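ABC transporter ATP-binding protein (Sulfolobus tokodaii, PDB 2PJZ) probably binds and hydrolyses ATP as the nucleotide-binding subunit of an ABC transporter, perhaps one that carries cobalt. Local coordinates at residues N29-I34 / E193-F198; P147-L152 / G175-L180; S217-E222 / S238-D243; H183-L188 / G252-I257. All blocks are in the same frame, centred on the assembly; numbering follows the deposited sequence.

Contact 1: N29-I34 / E193-F198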
# COMPACT_ATOMS: atom_id res chain seq x y z
N ASN A 29 8.22 -11.30 3.08
CA ASN A 29 8.04 -12.58 2.38
C ASN A 29 6.81 -13.32 2.87
O ASN A 29 6.60 -13.41 4.09
CB ASN A 29 9.27 -13.46 2.49
CG ASN A 29 9.56 -13.90 3.90
OD1 ASN A 29 10.13 -13.14 4.68
ND2 ASN A 29 9.21 -15.15 4.23
N GLY A 30 6.03 -13.83 1.93
CA GLY A 30 4.99 -14.82 2.23
C GLY A 30 3.75 -14.23 2.88
O GLY A 30 2.87 -14.98 3.34
N GLU A 31 3.63 -12.90 2.88
CA GLU A 31 2.53 -12.23 3.60
C GLU A 31 2.39 -10.82 3.01
O GLU A 31 3.35 -10.32 2.42
CB GLU A 31 2.82 -12.12 5.11
CG GLU A 31 4.00 -11.20 5.48
CD GLU A 31 4.33 -11.23 6.96
OE1 GLU A 31 3.40 -11.17 7.79
OE2 GLU A 31 5.53 -11.32 7.31
N LYS A 32 1.23 -10.20 3.18
CA LYS A 32 1.05 -8.76 2.90
C LYS A 32 1.37 -7.95 4.13
O LYS A 32 1.00 -8.33 5.23
CB LYS A 32 -0.39 -8.45 2.51
CG LYS A 32 -0.76 -8.90 1.11
CD LYS A 32 -2.28 -8.70 0.87
CE LYS A 32 -3.02 -10.03 0.68
NZ LYS A 32 -3.49 -10.79 1.94
N VAL A 33 2.09 -6.84 3.98
CA VAL A 33 2.26 -5.95 5.12
C VAL A 33 1.65 -4.60 4.73
O VAL A 33 1.51 -4.29 3.53
CB VAL A 33 3.73 -5.81 5.58
CG1 VAL A 33 4.32 -7.20 5.95
CG2 VAL A 33 4.60 -5.08 4.51
N ILE A 34 1.27 -3.83 5.73
CA ILE A 34 0.67 -2.53 5.48
C ILE A 34 1.65 -1.44 5.89
O ILE A 34 2.27 -1.52 6.94
CB ILE A 34 -0.67 -2.37 6.27
CG1 ILE A 34 -1.67 -3.42 5.80
CG2 ILE A 34 -1.25 -0.93 6.09
CD1 ILE A 34 -2.85 -3.60 6.77
N GLU A 193 -5.04 -9.52 11.22
CA GLU A 193 -4.06 -10.61 11.10
C GLU A 193 -2.77 -10.18 10.36
O GLU A 193 -1.84 -10.99 10.19
CB GLU A 193 -4.71 -11.87 10.49
CG GLU A 193 -5.14 -11.78 9.01
CD GLU A 193 -6.50 -11.11 8.72
OE1 GLU A 193 -7.28 -11.74 7.95
OE2 GLU A 193 -6.78 -9.98 9.19
N TYR A 194 -2.71 -8.91 9.97
CA TYR A 194 -1.59 -8.41 9.14
C TYR A 194 -0.60 -7.65 9.96
O TYR A 194 -0.93 -7.22 11.06
CB TYR A 194 -2.13 -7.51 8.02
CG TYR A 194 -2.85 -8.29 6.98
CD1 TYR A 194 -2.53 -8.17 5.63
CD2 TYR A 194 -3.88 -9.15 7.34
CE1 TYR A 194 -3.23 -8.94 4.67
CE2 TYR A 194 -4.55 -9.90 6.42
CZ TYR A 194 -4.23 -9.81 5.09
OH TYR A 194 -4.96 -10.59 4.23
N LYS A 195 0.63 -7.52 9.46
CA LYS A 195 1.65 -6.70 10.10
C LYS A 195 1.64 -5.32 9.43
O LYS A 195 1.38 -5.21 8.21
CB LYS A 195 3.05 -7.30 9.93
CG LYS A 195 3.28 -8.64 10.66
CD LYS A 195 4.74 -9.03 10.50
CE LYS A 195 4.96 -10.50 10.84
NZ LYS A 195 6.07 -10.98 9.98
N ALA A 196 1.92 -4.31 10.25
CA ALA A 196 2.09 -2.92 9.81
C ALA A 196 3.46 -2.30 10.12
O ALA A 196 4.14 -2.60 11.12
CB ALA A 196 0.95 -2.01 10.43
N TYR A 197 3.84 -1.37 9.25
CA TYR A 197 4.97 -0.49 9.46
C TYR A 197 4.46 0.95 9.35
O TYR A 197 3.49 1.20 8.66
CB TYR A 197 6.00 -0.69 8.36
CG TYR A 197 6.68 -2.04 8.41
CD1 TYR A 197 7.93 -2.16 8.98
CD2 TYR A 197 6.04 -3.17 7.90
CE1 TYR A 197 8.59 -3.40 9.06
CE2 TYR A 197 6.68 -4.43 7.96
CZ TYR A 197 7.96 -4.52 8.54
OH TYR A 197 8.61 -5.72 8.65
N PHE A 198 5.09 1.86 10.08
CA PHE A 198 4.83 3.29 9.94
C PHE A 198 5.95 3.94 9.11
O PHE A 198 7.12 3.71 9.37
CB PHE A 198 4.86 3.95 11.32
CG PHE A 198 3.67 3.60 12.16
CD1 PHE A 198 2.52 4.41 12.12
CD2 PHE A 198 3.68 2.46 12.96
CE1 PHE A 198 1.39 4.10 12.89
CE2 PHE A 198 2.57 2.15 13.75
CZ PHE A 198 1.42 2.96 13.71
O HOH W 1 1.29 -9.42 7.63

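Contact 2: P147-L152 / G175-L180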
# COMPACT_ATOMS: atom_id res chain seq x y z
N PRO A 147 -1.70 -12.64 -8.69
CA PRO A 147 -0.28 -12.37 -8.49
C PRO A 147 0.22 -13.09 -7.27
O PRO A 147 -0.53 -13.28 -6.28
CB PRO A 147 -0.24 -10.85 -8.21
CG PRO A 147 -1.62 -10.53 -7.65
CD PRO A 147 -2.54 -11.45 -8.44
N GLU A 148 1.48 -13.52 -7.31
CA GLU A 148 2.13 -13.95 -6.09
C GLU A 148 2.53 -12.76 -5.20
O GLU A 148 2.62 -12.88 -3.98
CB GLU A 148 3.39 -14.75 -6.41
CG GLU A 148 3.13 -16.08 -7.14
CD GLU A 148 2.22 -17.05 -6.40
OE1 GLU A 148 2.05 -16.95 -5.15
OE2 GLU A 148 1.69 -17.94 -7.11
N ILE A 149 2.78 -11.61 -5.83
CA ILE A 149 3.33 -10.46 -5.11
C ILE A 149 2.56 -9.26 -5.62
O ILE A 149 2.47 -9.07 -6.81
CB ILE A 149 4.86 -10.27 -5.41
CG1 ILE A 149 5.62 -11.58 -5.11
CG2 ILE A 149 5.43 -9.07 -4.57
CD1 ILE A 149 7.20 -11.49 -5.40
N VAL A 150 2.07 -8.42 -4.72
CA VAL A 150 1.26 -7.25 -5.16
C VAL A 150 1.70 -5.94 -4.41
O VAL A 150 2.06 -5.96 -3.22
CB VAL A 150 -0.27 -7.63 -5.00
CG1 VAL A 150 -0.65 -7.71 -3.49
CG2 VAL A 150 -1.19 -6.71 -5.79
N GLY A 151 1.67 -4.81 -5.10
CA GLY A 151 1.90 -3.51 -4.48
C GLY A 151 0.61 -2.74 -4.63
O GLY A 151 0.21 -2.38 -5.74
N LEU A 152 -0.08 -2.50 -3.53
CA LEU A 152 -1.37 -1.85 -3.61
C LEU A 152 -1.33 -0.46 -2.99
O LEU A 152 -0.99 -0.30 -1.83
CB LEU A 152 -2.46 -2.72 -2.99
CG LEU A 152 -2.69 -4.05 -3.66
CD1 LEU A 152 -3.69 -4.88 -2.84
CD2 LEU A 152 -3.20 -3.85 -5.11
N GLY A 175 -3.15 -12.49 -4.17
CA GLY A 175 -1.80 -11.96 -3.86
C GLY A 175 -1.30 -12.26 -2.44
O GLY A 175 -1.34 -11.40 -1.58
N LYS A 176 -0.77 -13.45 -2.20
CA LYS A 176 -0.37 -13.77 -0.85
C LYS A 176 0.67 -12.83 -0.25
O LYS A 176 0.60 -12.54 0.94
CB LYS A 176 0.13 -15.21 -0.74
CG LYS A 176 0.51 -15.60 0.71
CD LYS A 176 0.85 -17.08 0.86
CE LYS A 176 2.30 -17.35 0.54
NZ LYS A 176 2.53 -18.82 0.75
N GLU A 177 1.62 -12.36 -1.06
CA GLU A 177 2.71 -11.53 -0.53
C GLU A 177 2.56 -10.12 -1.12
O GLU A 177 2.10 -9.96 -2.26
CB GLU A 177 4.06 -12.10 -0.98
CG GLU A 177 5.32 -11.26 -0.64
CD GLU A 177 6.57 -11.99 -1.10
OE1 GLU A 177 6.77 -13.17 -0.68
OE2 GLU A 177 7.35 -11.40 -1.89
N GLY A 178 2.96 -9.12 -0.36
CA GLY A 178 3.05 -7.79 -0.96
C GLY A 178 2.94 -6.68 0.05
O GLY A 178 3.15 -6.88 1.26
N ILE A 179 2.63 -5.50 -0.46
CA ILE A 179 2.67 -4.30 0.37
C ILE A 179 1.42 -3.53 0.01
O ILE A 179 1.11 -3.34 -1.16
CB ILE A 179 3.94 -3.43 0.08
CG1 ILE A 179 5.20 -4.14 0.60
CG2 ILE A 179 3.82 -2.01 0.76
CD1 ILE A 179 6.50 -3.51 0.03
N LEU A 180 0.69 -3.09 1.04
CA LEU A 180 -0.49 -2.27 0.86
C LEU A 180 -0.17 -0.96 1.54
O LEU A 180 0.19 -0.97 2.70
CB LEU A 180 -1.69 -2.92 1.55
CG LEU A 180 -3.08 -2.28 1.35
CD1 LEU A 180 -4.20 -3.30 1.65
CD2 LEU A 180 -3.27 -1.02 2.23
O HOH W 2 -3.04 -14.39 -6.00

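Contact 3: S217-E222 / S238-D243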
# COMPACT_ATOMS: atom_id res chain seq x y z
N SER A 217 -2.50 1.92 22.86
CA SER A 217 -2.53 3.35 23.14
C SER A 217 -1.24 3.96 22.65
O SER A 217 -0.23 3.28 22.56
CB SER A 217 -2.68 3.61 24.65
OG SER A 217 -3.91 3.11 25.13
N ILE A 218 -1.26 5.24 22.33
CA ILE A 218 -0.05 5.89 21.86
C ILE A 218 0.37 7.00 22.82
O ILE A 218 -0.46 7.85 23.18
CB ILE A 218 -0.22 6.36 20.39
CG1 ILE A 218 1.13 6.69 19.77
CG2 ILE A 218 -1.24 7.49 20.27
CD1 ILE A 218 1.17 6.48 18.27
N VAL A 219 1.63 6.98 23.25
CA VAL A 219 2.12 7.96 24.23
C VAL A 219 3.50 8.52 23.89
O VAL A 219 4.32 7.84 23.29
CB VAL A 219 2.16 7.37 25.67
CG1 VAL A 219 0.81 6.78 26.05
CG2 VAL A 219 3.26 6.33 25.82
N GLU A 220 3.74 9.77 24.30
CA GLU A 220 5.07 10.37 24.22
C GLU A 220 6.02 9.62 25.13
O GLU A 220 5.61 9.13 26.18
CB GLU A 220 5.00 11.84 24.64
CG GLU A 220 6.16 12.68 24.14
CD GLU A 220 6.08 14.13 24.62
OE1 GLU A 220 5.00 14.56 25.09
OE2 GLU A 220 7.10 14.84 24.51
N GLY A 221 7.28 9.52 24.71
CA GLY A 221 8.33 8.87 25.50
C GLY A 221 8.58 7.42 25.14
O GLY A 221 7.74 6.77 24.51
N GLU A 222 9.73 6.90 25.54
CA GLU A 222 10.05 5.48 25.41
C GLU A 222 9.59 4.65 26.63
O GLU A 222 10.23 4.70 27.68
CB GLU A 222 11.56 5.28 25.18
CG GLU A 222 11.97 3.81 25.17
CD GLU A 222 13.28 3.55 24.43
OE1 GLU A 222 14.18 4.42 24.43
OE2 GLU A 222 13.40 2.44 23.86
N SER A 238 5.72 5.92 22.01
CA SER A 238 5.52 4.50 22.27
C SER A 238 4.11 4.06 22.00
O SER A 238 3.14 4.72 22.40
CB SER A 238 5.90 4.15 23.71
OG SER A 238 7.30 4.29 23.89
N ILE A 239 4.00 2.91 21.32
CA ILE A 239 2.74 2.22 21.14
C ILE A 239 2.72 1.11 22.20
O ILE A 239 3.56 0.18 22.19
CB ILE A 239 2.59 1.68 19.69
CG1 ILE A 239 2.62 2.86 18.69
CG2 ILE A 239 1.33 0.92 19.52
CD1 ILE A 239 2.75 2.46 17.22
N VAL A 240 1.77 1.24 23.13
CA VAL A 240 1.67 0.37 24.32
C VAL A 240 0.33 -0.40 24.38
O VAL A 240 -0.73 0.12 24.00
CB VAL A 240 1.89 1.20 25.62
CG1 VAL A 240 3.27 1.86 25.61
CG2 VAL A 240 0.80 2.25 25.78
N LYS A 241 0.38 -1.64 24.85
CA LYS A 241 -0.81 -2.47 24.97
C LYS A 241 -1.63 -2.01 26.18
O LYS A 241 -1.08 -1.74 27.25
CB LYS A 241 -0.41 -3.94 25.12
CG LYS A 241 -1.53 -4.88 24.78
CD LYS A 241 -1.04 -6.30 24.47
CE LYS A 241 -2.14 -7.07 23.80
NZ LYS A 241 -2.27 -6.67 22.36
N GLY A 242 -2.94 -1.89 26.02
CA GLY A 242 -3.78 -1.37 27.10
C GLY A 242 -3.60 0.13 27.35
O GLY A 242 -3.11 0.85 26.47
N ASP A 243 -3.96 0.58 28.55
CA ASP A 243 -4.36 1.98 28.77
C ASP A 243 -3.35 2.96 29.36
O ASP A 243 -3.60 3.55 30.41
CB ASP A 243 -5.62 2.01 29.64
CG ASP A 243 -6.89 2.11 28.83
OD1 ASP A 243 -7.13 3.18 28.22
OD2 ASP A 243 -7.66 1.12 28.81

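Contact 4: H183-L188 / G252-I257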
# COMPACT_ATOMS: atom_id res chain seq x y z
N HIS A 183 -3.15 5.85 4.17
CA HIS A 183 -3.15 6.83 5.25
C HIS A 183 -4.43 6.67 6.12
O HIS A 183 -4.57 7.34 7.15
CB HIS A 183 -3.07 8.26 4.66
CG HIS A 183 -4.32 8.71 3.96
ND1 HIS A 183 -5.31 9.41 4.61
CD2 HIS A 183 -4.73 8.56 2.68
CE1 HIS A 183 -6.29 9.68 3.76
NE2 HIS A 183 -5.97 9.17 2.58
N GLU A 184 -5.33 5.81 5.67
CA GLU A 184 -6.66 5.63 6.27
C GLU A 184 -6.71 4.60 7.40
O GLU A 184 -6.45 3.43 7.20
CB GLU A 184 -7.66 5.23 5.18
CG GLU A 184 -7.56 6.14 3.99
CD GLU A 184 -8.73 5.99 3.08
OE1 GLU A 184 -8.86 4.91 2.47
OE2 GLU A 184 -9.49 6.97 2.95
N LEU A 185 -7.05 5.05 8.58
CA LEU A 185 -6.98 4.21 9.76
C LEU A 185 -8.27 3.42 9.97
O LEU A 185 -8.27 2.40 10.66
CB LEU A 185 -6.67 5.06 10.99
CG LEU A 185 -5.37 5.85 11.01
CD1 LEU A 185 -5.39 6.82 12.16
CD2 LEU A 185 -4.13 4.95 11.11
N ASP A 186 -9.36 3.88 9.36
CA ASP A 186 -10.68 3.26 9.52
C ASP A 186 -10.79 1.88 8.86
O ASP A 186 -11.78 1.16 9.03
CB ASP A 186 -11.80 4.22 9.07
CG ASP A 186 -11.78 4.53 7.56
OD1 ASP A 186 -10.90 4.03 6.82
OD2 ASP A 186 -12.68 5.29 7.09
N MET A 187 -9.77 1.50 8.09
CA MET A 187 -9.79 0.23 7.41
C MET A 187 -9.02 -0.88 8.12
O MET A 187 -9.15 -2.06 7.76
CB MET A 187 -9.28 0.39 5.98
CG MET A 187 -10.09 -0.48 5.06
SD MET A 187 -11.63 0.39 4.84
CE MET A 187 -12.85 -0.90 5.16
N LEU A 188 -8.24 -0.52 9.13
CA LEU A 188 -7.35 -1.47 9.80
C LEU A 188 -8.07 -2.62 10.51
O LEU A 188 -7.48 -3.69 10.69
CB LEU A 188 -6.41 -0.76 10.76
CG LEU A 188 -5.37 0.18 10.14
CD1 LEU A 188 -4.61 0.91 11.24
CD2 LEU A 188 -4.40 -0.58 9.21
N GLY A 252 -7.95 8.90 14.43
CA GLY A 252 -8.58 9.67 13.37
C GLY A 252 -7.61 9.93 12.23
O GLY A 252 -7.91 9.57 11.10
N SER A 253 -6.45 10.49 12.53
CA SER A 253 -5.47 10.84 11.49
C SER A 253 -4.05 10.58 11.96
O SER A 253 -3.70 10.91 13.09
CB SER A 253 -5.61 12.33 11.11
OG SER A 253 -4.43 12.77 10.44
N LEU A 254 -3.21 10.03 11.08
CA LEU A 254 -1.81 9.78 11.40
C LEU A 254 -1.01 11.03 11.69
O LEU A 254 0.00 10.97 12.38
CB LEU A 254 -1.10 8.99 10.28
CG LEU A 254 -1.54 7.53 10.17
CD1 LEU A 254 -1.26 7.01 8.74
CD2 LEU A 254 -0.84 6.69 11.24
N ASN A 255 -1.45 12.18 11.17
CA ASN A 255 -0.73 13.41 11.45
C ASN A 255 -0.78 13.74 12.95
O ASN A 255 0.08 14.43 13.46
CB ASN A 255 -1.19 14.56 10.53
CG ASN A 255 -0.49 14.53 9.15
OD1 ASN A 255 -1.15 14.51 8.09
ND2 ASN A 255 0.84 14.52 9.16
N ARG A 256 -1.75 13.17 13.66
CA ARG A 256 -1.86 13.39 15.08
C ARG A 256 -0.76 12.74 15.91
O ARG A 256 -0.56 13.10 17.06
CB ARG A 256 -3.29 13.09 15.54
CG ARG A 256 -4.28 13.84 14.64
CD ARG A 256 -5.49 14.43 15.35
NE ARG A 256 -6.33 15.11 14.37
CZ ARG A 256 -7.47 14.62 13.91
NH1 ARG A 256 -7.91 13.45 14.36
NH2 ARG A 256 -8.19 15.30 13.02
N ILE A 257 -0.00 11.82 15.30
CA ILE A 257 1.22 11.33 15.92
C ILE A 257 2.22 12.46 16.18
O ILE A 257 2.90 12.49 17.22
CB ILE A 257 1.90 10.24 15.06
CG1 ILE A 257 0.98 9.01 14.89
CG2 ILE A 257 3.21 9.82 15.66
CD1 ILE A 257 1.58 7.90 13.94
O HOH W 3 -3.78 9.51 8.43

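Contact 1: N29-I34 / E193-F198
Ile34 and Ala196 pair across strands 32-34 and 195-198, parallel neighbours in the central mixed sheet of an ABC-type P-loop ATPase domain. Two backbone bonds hold them: Ile34 N gives its hydrogen to Lys195 O at 2.8 Å, and Ile34 O accepts from Tyr197 N. The axes of the two short strands cross at 38°, and near the start of both strands side chains and water do much of the joining.

Two polar side-chain pairs add to this. Lys195 crosses Glu31 at about a right angle, and its NZ forms a salt bridge with Glu31 OE2 at 2.7 Å, on the syn lone pair of that oxygen. Lys32 runs beside Tyr194, pointing the same way; bends at chi3 and chi4 carry its NZ round to the ring edge, where it donates to Tyr194 OH at 2.7 Å.

Apolar contacts are lighter. Val33 CB approaches Tyr197 CE2 at 4.0 Å, at the edge of the ring, while Ile34 CD1 rests 4.2 Å from Tyr194 CB. Val28 and Leu26 of strand 17-28 pack against Val33 and Tyr197 respectively.

A single water ties the early residues of the two segments together: it donates to Glu31 OE1 and to Lys32 O, and accepts from Lys195 N, each at 2.7 Å.

Contact 2: P147-L152 / G175-L180
Ile149 lies alongside the side chain of Glu177, both pointing the same way, with its CD1 3.5 Å from Glu177 OE2. Glu177 CG is anti to the backbone N (chi1 174°) and the chain beyond is extended, with OE2 beside CD1 and CG1 of Ile149. This buried acid is gripped from beyond the two strands: OE2 bonds to Met1 N, the chain terminus, which probably helps it stay ionised, and OE1 to Gly30 N. An alanine in place of Ile149 would probably open a gap beside the Glu177 carboxylate and leave Ile2, which packs against both side chains, less firmly seated.

The backbones run almost exactly parallel, 3° apart. Glu177 N donates to Glu148 O at 3.1 Å, Val150 N donates to Glu177 O at 2.9 Å, and the pattern continues through Ile179, whose N donates to Val150 O and whose O accepts from Leu152 N at 2.8 Å. Gly178 comes so close that its CA is 3.1 Å from Val150 O; a CB there would collide with that oxygen. Before the strands begin, a water bridges Pro147 O and Gly175 N, and Gly175 CA makes a CA-H...O contact with Pro147 O at 3.0 Å.

This is a beta-alpha-beta crossover, strand 149-153 returning through helix 161-173 to strand 177-182. Strand 149-153 is probably the hydrophobic part of the family's Walker B motif; strand 76-78 flanks it on its far edge, and strand 32-36 adjoins 177-182.

Contact 3: S217-E222 / S238-D243
Ser217 OG reaches Gly242 O and Ser238 OG reaches Gly221 O, each acceptor lying two places after the last paired residue of the opposite strand. Both hydroxyls stand beside their own backbone N, anti to the carbonyl carbon (chi1 -63° for Ser217). Ser238 OG donates to Gly221 O at 2.6 Å, in the plane of that carbonyl and on a lone pair. Ser217 OG donates to Gly242 O at 2.7 Å, but from above the carbonyl plane, 36° out of it; a weak hydrogen bond links the same hydroxyl to Gly245 O. An alanine at Ser217 would probably leave Gly242 O without its hydroxyl partner and the turn after strand 235-241 less well tied down.

Between the serines runs an antiparallel pair of strands in the small four-stranded sheet near the C-terminus, apart from the P-loop core. Ser217 with Val240 and Val219 with Ser238 are hydrogen-bonded pairs; Ser217 N gives to Val240 O at 2.8 Å, and Ser238 N to Val219 O at 2.7 Å. Ile218 and Ile239 form the non-hydrogen-bonded pair between them.

Those isoleucines lie on the face away from the serines, slanting across each other with Ile218 CD1 3.9 Å from Ile239 CG1; Ile218 also touches Leu251. On the serine face Val219 CG2 lies 4.0 Å from Ser238 CB, and Val240 CG2 comes within 3.9 Å of Ser217 CB. Beyond the contact, Ser238 OG also bonds to Arg223 N, and strand 246-247 takes the other edge of 216-220 through Ile218 and Met246.

Contact 4: H183-L188 / G252-I257
His183 and Leu254 keep their CA atoms 7.0 Å apart, and no direct hydrogen bond crosses between the two chain stretches; a water spans the gap, donating to His183 O at 2.6 Å and accepting from Leu254 N at 2.8 Å. Side chains close the rest of it. Those of Leu185 and Leu254 cross at a slant, with Leu185 CD2 against Leu254 CD2 at 3.7 Å. The other methyl of Leu185, CD1, lies 3.8 Å from Gly252 C, against the peptide between Gly252 and Ser253. Leu254 CD1 lies 3.7 Å from His183 O.

In the fold, the loop after strand 177-182 here meets the turn that leads into the C-terminal helix 256-260. The placing of His183 just beyond that strand is consistent with the H-loop histidine of ABC ATPases; its NE2 bonds to Glu157 OE2, and Glu184 CG lies over the centre of one ring face.

On the other side, Ser253 to Arg256 form a type I turn, and Ser253 OG, anti to its own backbone N with chi1 at 162°, caps it by accepting from Asn255 N at 3.1 Å. The CB of the same serine lies over one face of the Arg256 guanidinium. Leu254 also packs on Leu36 and Phe198, so the turn lies against strands 32-36 and 195-200.

In the fold
Contacts 1 and 2 are the core pair: they share the central sheet, where strand 32-36 sits between 177-182 and 195-200, and Gly30 N meets Glu177 OE1 where they touch. Contact 3 is also buried but belongs to the separate antiparallel sheet, its centre about 30 Å from that of contact 2. Contact 4 is a surface contact without strand pairing: methyls and one water replace the backbone bonds. Phe198 of contact 1 connects the central sheet with both others, touching Ile239 of contact 3 and Leu254 and Ile257 of contact 4. Contact 1 adds a salt bridge, contact 3 serine hydroxyls; contact 2 is mostly backbone bonding, its buried acid held from outside the pair.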